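L-tyrosine isonitrile synthase (Pseudomonas aeruginosa, PDB 3E59) converts the amino group of L-tyrosine into an isonitrile, taking the carbon from C2 of ribulose 5-phosphate, in the biosynthesis of paerucumarin. Local coordinates at residues A[20-25]-A[38-42]. Numbering follows the deposited sequence.
Sequences LLYRRR and EIRRI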
ATOM      1  N   LEU A  20      13.437  -1.623  -9.224  1.00 36.03           N
ATOM      2  CA  LEU A  20      12.964  -0.994 -10.449  1.00 36.26           C
ATOM      3  C   LEU A  20      12.123  -1.931 -11.329  1.00 38.52           C
ATOM      4  O   LEU A  20      11.250  -1.468 -12.069  1.00 36.13           O
ATOM      5  CB  LEU A  20      14.151  -0.426 -11.247  1.00 36.22           C
ATOM      6  CG  LEU A  20      14.765   0.907 -10.779  1.00 36.68           C
ATOM      7  CD1 LEU A  20      16.055   1.173 -11.512  1.00 33.11           C
ATOM      8  CD2 LEU A  20      13.777   2.070 -10.974  1.00 33.89           C
ATOM      9  N   LEU A  21      12.412  -3.235 -11.245  1.00 37.54           N
ATOM     10  CA  LEU A  21      11.631  -4.287 -11.904  1.00 38.52           C
ATOM     11  C   LEU A  21      10.156  -4.303 -11.515  1.00 38.94           C
ATOM     12  O   LEU A  21       9.321  -4.730 -12.313  1.00 40.08           O
ATOM     13  CB  LEU A  21      12.207  -5.665 -11.577  1.00 40.80           C
ATOM     14  CG  LEU A  21      13.624  -5.981 -12.036  1.00 43.47           C
ATOM     15  CD1 LEU A  21      14.150  -7.202 -11.286  1.00 42.43           C
ATOM     16  CD2 LEU A  21      13.680  -6.173 -13.572  1.00 43.95           C
ATOM     17  N   TYR A  22       9.849  -3.847 -10.296  1.00 37.28           N
ATOM     18  CA  TYR A  22       8.503  -3.925  -9.724  1.00 35.34           C
ATOM     19  C   TYR A  22       7.879  -2.553  -9.448  1.00 37.23           C
ATOM     20  O   TYR A  22       6.941  -2.430  -8.646  1.00 33.85           O
ATOM     21  CB  TYR A  22       8.547  -4.755  -8.431  1.00 39.27           C
ATOM     22  CG  TYR A  22       9.156  -6.128  -8.637  1.00 42.17           C
ATOM     23  CD1 TYR A  22       8.416  -7.158  -9.227  1.00 40.87           C
ATOM     24  CD2 TYR A  22      10.476  -6.389  -8.272  1.00 41.50           C
ATOM     25  CE1 TYR A  22       8.978  -8.412  -9.437  1.00 41.96           C
ATOM     26  CE2 TYR A  22      11.043  -7.638  -8.484  1.00 42.08           C
ATOM     27  CZ  TYR A  22      10.283  -8.640  -9.056  1.00 41.67           C
ATOM     28  OH  TYR A  22      10.827  -9.881  -9.266  1.00 46.49           O
ATOM     29  N   ARG A  23       8.383  -1.524 -10.121  1.00 37.25           N
ATOM     30  CA  ARG A  23       7.960  -0.154  -9.837  1.00 37.45           C
ATOM     31  C   ARG A  23       6.552   0.140 -10.386  1.00 35.74           C
ATOM     32  O   ARG A  23       6.220  -0.213 -11.529  1.00 34.39           O
ATOM     33  CB  ARG A  23       8.993   0.852 -10.373  1.00 38.10           C
ATOM     34  CG  ARG A  23       8.738   2.289  -9.925  1.00 41.63           C
ATOM     35  CD  ARG A  23       9.819   3.261 -10.368  1.00 40.58           C
ATOM     36  NE  ARG A  23       9.936   3.370 -11.822  1.00 39.76           N
ATOM     37  CZ  ARG A  23       9.502   4.388 -12.559  1.00 41.64           C
ATOM     38  NH1 ARG A  23       8.907   5.440 -11.993  1.00 38.43           N
ATOM     39  NH2 ARG A  23       9.680   4.360 -13.882  1.00 41.43           N
ATOM     40  N   ARG A  24       5.715   0.755  -9.553  1.00 34.42           N
ATOM     41  CA  ARG A  24       4.438   1.299 -10.021  1.00 34.95           C
ATOM     42  C   ARG A  24       4.710   2.603 -10.758  1.00 36.64           C
ATOM     43  O   ARG A  24       5.424   3.472 -10.239  1.00 36.08           O
ATOM     44  CB  ARG A  24       3.512   1.600  -8.853  1.00 35.98           C
ATOM     45  CG  ARG A  24       3.053   0.400  -8.131  1.00 36.14           C
ATOM     46  CD  ARG A  24       2.092   0.765  -7.041  1.00 34.18           C
ATOM     47  NE  ARG A  24       1.965  -0.382  -6.144  1.00 35.21           N
ATOM     48  CZ  ARG A  24       0.937  -1.225  -6.097  1.00 35.73           C
ATOM     49  NH1 ARG A  24      -0.137  -1.064  -6.870  1.00 35.91           N
ATOM     50  NH2 ARG A  24       0.980  -2.226  -5.240  1.00 33.49           N
ATOM     51  N   ARG A  25       4.163   2.724 -11.968  1.00 36.68           N
ATOM     52  CA  ARG A  25       4.224   3.960 -12.749  1.00 37.14           C
ATOM     53  C   ARG A  25       2.806   4.487 -12.875  1.00 37.78           C
ATOM     54  O   ARG A  25       1.861   3.705 -12.759  1.00 37.21           O
ATOM     55  CB  ARG A  25       4.780   3.689 -14.148  1.00 38.49           C
ATOM     56  CG  ARG A  25       6.198   3.120 -14.192  1.00 39.89           C
ATOM     57  CD  ARG A  25       6.702   3.059 -15.625  1.00 41.56           C
ATOM     58  NE  ARG A  25       6.860   4.395 -16.206  1.00 43.83           N
ATOM     59  CZ  ARG A  25       6.886   4.664 -17.510  1.00 44.23           C
ATOM     60  NH1 ARG A  25       6.760   3.695 -18.412  1.00 42.67           N
ATOM     61  NH2 ARG A  25       7.036   5.919 -17.915  1.00 45.40           N
ATOM     62  N   GLU A  38      12.772   9.033 -15.974  1.00 46.36           N
ATOM     63  CA  GLU A  38      12.248   8.708 -14.644  1.00 44.38           C
ATOM     64  C   GLU A  38      13.271   7.946 -13.816  1.00 42.04           C
ATOM     65  O   GLU A  38      13.460   8.249 -12.641  1.00 41.13           O
ATOM     66  CB  GLU A  38      10.963   7.894 -14.744  1.00 46.11           C
ATOM     67  CG  GLU A  38       9.732   8.702 -15.114  1.00 49.54           C
ATOM     68  CD  GLU A  38       8.549   7.822 -15.439  1.00 51.61           C
ATOM     69  OE1 GLU A  38       8.594   6.616 -15.121  1.00 53.77           O
ATOM     70  OE2 GLU A  38       7.565   8.329 -16.016  1.00 54.29           O
ATOM     71  N   ILE A  39      13.930   6.972 -14.442  1.00 42.64           N
ATOM     72  CA  ILE A  39      14.941   6.143 -13.784  1.00 41.56           C
ATOM     73  C   ILE A  39      16.146   6.980 -13.336  1.00 40.34           C
ATOM     74  O   ILE A  39      16.644   6.809 -12.220  1.00 39.36           O
ATOM     75  CB  ILE A  39      15.384   4.957 -14.684  1.00 41.71           C
ATOM     76  CG1 ILE A  39      14.228   3.962 -14.871  1.00 44.37           C
ATOM     77  CG2 ILE A  39      16.608   4.241 -14.100  1.00 40.25           C
ATOM     78  CD1 ILE A  39      14.367   3.046 -16.114  1.00 43.32           C
ATOM     79  N   ARG A  40      16.595   7.883 -14.204  1.00 39.21           N
ATOM     80  CA  ARG A  40      17.690   8.791 -13.885  1.00 40.80           C
ATOM     81  C   ARG A  40      17.418   9.598 -12.597  1.00 42.02           C
ATOM     82  O   ARG A  40      18.261   9.647 -11.697  1.00 39.66           O
ATOM     83  CB  ARG A  40      17.995   9.720 -15.070  1.00 41.20           C
ATOM     84  N   ARG A  41      16.236  10.205 -12.485  1.00 43.08           N
ATOM     85  CA  ARG A  41      15.954  10.978 -11.280  1.00 44.34           C
ATOM     86  C   ARG A  41      15.641  10.116 -10.052  1.00 42.90           C
ATOM     87  O   ARG A  41      15.868  10.540  -8.918  1.00 42.22           O
ATOM     88  CB  ARG A  41      14.957  12.126 -11.511  1.00 47.43           C
ATOM     89  CG  ARG A  41      13.777  11.852 -12.402  1.00 51.26           C
ATOM     90  CD  ARG A  41      13.298  13.159 -13.048  1.00 53.72           C
ATOM     91  NE  ARG A  41      11.845  13.321 -12.943  1.00 56.94           N
ATOM     92  CZ  ARG A  41      10.960  12.945 -13.869  1.00 58.86           C
ATOM     93  NH1 ARG A  41      11.355  12.382 -15.011  1.00 60.28           N
ATOM     94  NH2 ARG A  41       9.666  13.146 -13.657  1.00 59.69           N
ATOM     95  N   ILE A  42      15.181   8.890 -10.286  1.00 42.11           N
ATOM     96  CA  ILE A  42      15.054   7.902  -9.207  1.00 43.07           C
ATOM     97  C   ILE A  42      16.430   7.555  -8.616  1.00 40.59           C
ATOM     98  O   ILE A  42      16.587   7.517  -7.391  1.00 40.59           O
ATOM     99  CB  ILE A  42      14.276   6.628  -9.652  1.00 39.95           C
ATOM    100  CG1 ILE A  42      12.788   6.939  -9.773  1.00 39.79           C
ATOM    101  CG2 ILE A  42      14.476   5.485  -8.660  1.00 40.02           C
ATOM    102  CD1 ILE A  42      12.026   5.941 -10.607  1.00 36.17           C
TER
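Glu38 receives two arginines on one carboxylate. Its OE1 takes Arg23 NH2 at 2.8 Å; the N-H...O angle of 167° is nearly straight, the donor lies almost on the extension of the C-O bond, and the oxygen sits in the guanidinium plane. Arg25 NE adds a weak, bent bond to the same oxygen at 3.0 Å. Arg25 NH2 reaches Glu38 OE2 at 3.1 Å, a bond nearly straight at the nitrogen and in the Arg25 guanidinium plane, although the donor stands above the carboxylate plane; the two planes are 64° apart. A bend at chi3 (62° in Arg23, similar in Arg25) turns each guanidinium out of line with its aliphatic stem. The result is a salt-bridge network joining the segment that follows helix 11-20, with a type I turn from Leu20 to Arg23, to the early part of helix 35-55. Packing is tight beside buried Glu38 and Ile42: the Arg23 guanidinium is sandwiched off-centre, with Ile42 CD1 over one face, 3.4 Å from Arg23 NH1, and Arg25 CG over the other. It is looser between partly exposed Leu20 and Ile39, where Leu20 CD1 stands 4.1 Å from Ile39 CG2. Phe266 of strand 265-267 touches Leu20, Arg23 and Ile42, bringing the parallel sheet against this junction.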